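Putative phosphomannomutase (Thermus thermophilus, PDB 1TUO) probably acts as a magnesium-dependent phosphosugar mutase of the phosphohexose mutase family, moving a phosphate between positions of a sugar. Local coordinates at residues V179-S184 and P205-R210. Numbering follows the deposited sequence.
Sequences VLYHDS and PVRPIR
Val179 CG2 lies over one face of the Arg207 guanidinium, 3.6 Å from NE, while Tyr181 OH sits at the edge and accepts a weak, bent hydrogen bond from NH1; the hydroxyl's stronger partner is Glu239. Extended Arg207 runs alongside the tyrosine, ring and guanidinium planes 85° apart. Ser184 OG lies over one face of the His182 ring, offset toward the rim, and His182 NE2 bonds to Thr248. Asp183 meets the Arg210 guanidinium edge in a side-on salt bridge: Arg210 NH2 donates to the syn lone pair of Asp183 OD1 (2.7 Å) and NE to that of OD2 (3.0 Å). Their planes are 34° apart. Strand 206-209 forms one edge of the mixed sheet in alpha/beta/alpha domain II and pairs in parallel with strand 180-183, helix 192-199 completing a beta-alpha-beta unit. That helix packs against Val206 and His182; helix 230-236 covers Tyr181 and Ile209. Five backbone hydrogen bonds join the segments: Leu180, His182 and Ser184 N donate to Pro205, Arg207 and Ile209 O, and Arg207 and Ile209 N to Leu180 and His182 O. An alanine at Arg210 would remove both bonds to Asp183, and that from NH2 to Asn228 O, and would probably leave the buried carboxylate less well neutralised and held, despite Thr232 and Met185 N.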
ATOM      1  N   VAL A 179       0.627  -7.257 -23.035  1.00 29.10           N
ATOM      2  CA  VAL A 179       1.922  -6.846 -22.521  1.00 29.35           C
ATOM      3  C   VAL A 179       1.661  -6.093 -21.226  1.00 27.61           C
ATOM      4  O   VAL A 179       0.687  -5.348 -21.123  1.00 27.29           O
ATOM      5  CB  VAL A 179       2.650  -5.903 -23.501  1.00 30.77           C
ATOM      6  CG1 VAL A 179       1.750  -4.744 -23.867  1.00 33.30           C
ATOM      7  CG2 VAL A 179       3.927  -5.380 -22.871  1.00 31.63           C
ATOM      8  N   LEU A 180       2.515  -6.305 -20.233  1.00 26.24           N
ATOM      9  CA  LEU A 180       2.355  -5.607 -18.969  1.00 24.34           C
ATOM     10  C   LEU A 180       3.417  -4.521 -18.853  1.00 23.44           C
ATOM     11  O   LEU A 180       4.613  -4.793 -18.946  1.00 23.63           O
ATOM     12  CB  LEU A 180       2.483  -6.577 -17.789  1.00 24.01           C
ATOM     13  CG  LEU A 180       2.363  -5.945 -16.394  1.00 23.43           C
ATOM     14  CD1 LEU A 180       0.979  -5.344 -16.208  1.00 24.11           C
ATOM     15  CD2 LEU A 180       2.627  -6.993 -15.325  1.00 25.73           C
ATOM     16  N   TYR A 181       2.970  -3.283 -18.685  1.00 22.39           N
ATOM     17  CA  TYR A 181       3.893  -2.176 -18.512  1.00 21.57           C
ATOM     18  C   TYR A 181       4.015  -2.000 -17.009  1.00 21.78           C
ATOM     19  O   TYR A 181       3.008  -2.046 -16.293  1.00 21.12           O
ATOM     20  CB  TYR A 181       3.343  -0.892 -19.143  1.00 22.13           C
ATOM     21  CG  TYR A 181       3.341  -0.905 -20.655  1.00 23.60           C
ATOM     22  CD1 TYR A 181       2.323  -1.535 -21.367  1.00 25.33           C
ATOM     23  CD2 TYR A 181       4.369  -0.298 -21.373  1.00 25.46           C
ATOM     24  CE1 TYR A 181       2.329  -1.560 -22.764  1.00 25.54           C
ATOM     25  CE2 TYR A 181       4.389  -0.316 -22.769  1.00 25.93           C
ATOM     26  CZ  TYR A 181       3.364  -0.949 -23.456  1.00 27.16           C
ATOM     27  OH  TYR A 181       3.374  -0.961 -24.839  1.00 27.69           O
ATOM     28  N   HIS A 182       5.246  -1.840 -16.532  1.00 19.77           N
ATOM     29  CA  HIS A 182       5.478  -1.649 -15.108  1.00 18.74           C
ATOM     30  C   HIS A 182       6.268  -0.378 -14.863  1.00 19.25           C
ATOM     31  O   HIS A 182       7.474  -0.324 -15.111  1.00 17.73           O
ATOM     32  CB  HIS A 182       6.250  -2.821 -14.499  1.00 18.44           C
ATOM     33  CG  HIS A 182       6.530  -2.652 -13.035  1.00 19.22           C
ATOM     34  ND1 HIS A 182       7.482  -3.390 -12.366  1.00 19.09           N
ATOM     35  CD2 HIS A 182       5.978  -1.826 -12.113  1.00 19.25           C
ATOM     36  CE1 HIS A 182       7.506  -3.027 -11.095  1.00 17.47           C
ATOM     37  NE2 HIS A 182       6.601  -2.080 -10.915  1.00 19.74           N
ATOM     38  N   ASP A 183       5.561   0.633 -14.373  1.00 18.38           N
ATOM     39  CA  ASP A 183       6.138   1.922 -14.030  1.00 18.84           C
ATOM     40  C   ASP A 183       6.532   1.774 -12.561  1.00 19.84           C
ATOM     41  O   ASP A 183       5.664   1.652 -11.694  1.00 18.70           O
ATOM     42  CB  ASP A 183       5.065   2.997 -14.205  1.00 20.49           C
ATOM     43  CG  ASP A 183       5.531   4.379 -13.810  1.00 20.28           C
ATOM     44  OD1 ASP A 183       4.702   5.305 -13.936  1.00 20.73           O
ATOM     45  OD2 ASP A 183       6.697   4.551 -13.382  1.00 18.66           O
ATOM     46  N   SER A 184       7.837   1.745 -12.296  1.00 19.01           N
ATOM     47  CA  SER A 184       8.344   1.605 -10.932  1.00 21.18           C
ATOM     48  C   SER A 184       8.485   2.951 -10.233  1.00 19.26           C
ATOM     49  O   SER A 184       8.726   3.008  -9.027  1.00 18.62           O
ATOM     50  CB  SER A 184       9.697   0.884 -10.943  1.00 22.35           C
ATOM     51  OG  SER A 184       9.538  -0.481 -11.286  1.00 29.27           O
ATOM     52  N   PRO A 205       5.541 -10.836 -21.423  1.00 28.06           N
ATOM     53  CA  PRO A 205       6.400  -9.663 -21.601  1.00 27.44           C
ATOM     54  C   PRO A 205       6.092  -8.495 -20.665  1.00 26.43           C
ATOM     55  O   PRO A 205       4.944  -8.086 -20.524  1.00 25.87           O
ATOM     56  CB  PRO A 205       6.185  -9.305 -23.069  1.00 28.86           C
ATOM     57  CG  PRO A 205       4.759  -9.695 -23.292  1.00 30.51           C
ATOM     58  CD  PRO A 205       4.679 -11.037 -22.600  1.00 29.09           C
ATOM     59  N   VAL A 206       7.130  -7.969 -20.026  1.00 25.70           N
ATOM     60  CA  VAL A 206       6.976  -6.831 -19.133  1.00 25.88           C
ATOM     61  C   VAL A 206       7.859  -5.711 -19.642  1.00 26.49           C
ATOM     62  O   VAL A 206       9.078  -5.866 -19.750  1.00 27.98           O
ATOM     63  CB  VAL A 206       7.378  -7.176 -17.680  1.00 26.70           C
ATOM     64  CG1 VAL A 206       7.466  -5.902 -16.842  1.00 25.45           C
ATOM     65  CG2 VAL A 206       6.351  -8.120 -17.073  1.00 26.15           C
ATOM     66  N   ARG A 207       7.234  -4.590 -19.985  1.00 25.45           N
ATOM     67  CA  ARG A 207       7.967  -3.439 -20.477  1.00 25.90           C
ATOM     68  C   ARG A 207       8.068  -2.432 -19.340  1.00 25.14           C
ATOM     69  O   ARG A 207       7.068  -1.884 -18.889  1.00 24.12           O
ATOM     70  CB  ARG A 207       7.253  -2.847 -21.694  1.00 27.70           C
ATOM     71  CG  ARG A 207       7.223  -3.820 -22.870  1.00 29.08           C
ATOM     72  CD  ARG A 207       6.479  -3.258 -24.071  1.00 31.59           C
ATOM     73  NE  ARG A 207       6.411  -4.225 -25.170  1.00 33.14           N
ATOM     74  CZ  ARG A 207       5.753  -4.018 -26.306  1.00 34.44           C
ATOM     75  NH1 ARG A 207       5.106  -2.875 -26.499  1.00 34.24           N
ATOM     76  NH2 ARG A 207       5.725  -4.957 -27.245  1.00 33.37           N
ATOM     77  N   PRO A 208       9.294  -2.186 -18.864  1.00 26.18           N
ATOM     78  CA  PRO A 208       9.570  -1.256 -17.768  1.00 25.87           C
ATOM     79  C   PRO A 208       9.459   0.218 -18.120  1.00 25.88           C
ATOM     80  O   PRO A 208       9.739   0.637 -19.246  1.00 26.37           O
ATOM     81  CB  PRO A 208      10.988  -1.630 -17.367  1.00 26.89           C
ATOM     82  CG  PRO A 208      11.613  -1.884 -18.703  1.00 29.29           C
ATOM     83  CD  PRO A 208      10.552  -2.737 -19.402  1.00 26.98           C
ATOM     84  N   ILE A 209       9.041   0.991 -17.124  1.00 23.78           N
ATOM     85  CA  ILE A 209       8.909   2.436 -17.225  1.00 23.15           C
ATOM     86  C   ILE A 209       9.501   2.967 -15.921  1.00 22.08           C
ATOM     87  O   ILE A 209       9.142   2.496 -14.837  1.00 20.34           O
ATOM     88  CB  ILE A 209       7.431   2.870 -17.343  1.00 23.06           C
ATOM     89  CG1 ILE A 209       6.901   2.531 -18.740  1.00 24.01           C
ATOM     90  CG2 ILE A 209       7.300   4.358 -17.079  1.00 22.98           C
ATOM     91  CD1 ILE A 209       5.430   2.853 -18.940  1.00 21.82           C
ATOM     92  N   ARG A 210      10.420   3.922 -16.029  1.00 22.60           N
ATOM     93  CA  ARG A 210      11.072   4.507 -14.857  1.00 23.39           C
ATOM     94  C   ARG A 210      11.591   3.427 -13.900  1.00 24.14           C
ATOM     95  O   ARG A 210      11.408   3.505 -12.679  1.00 22.98           O
ATOM     96  CB  ARG A 210      10.101   5.461 -14.145  1.00 24.21           C
ATOM     97  CG  ARG A 210       9.759   6.684 -14.996  1.00 24.81           C
ATOM     98  CD  ARG A 210       8.986   7.777 -14.258  1.00 23.91           C
ATOM     99  NE  ARG A 210       7.622   7.386 -13.909  1.00 21.62           N
ATOM    100  CZ  ARG A 210       6.642   8.251 -13.665  1.00 22.30           C
ATOM    101  NH1 ARG A 210       6.875   9.558 -13.730  1.00 22.03           N
ATOM    102  NH2 ARG A 210       5.426   7.816 -13.369  1.00 20.36           N
TER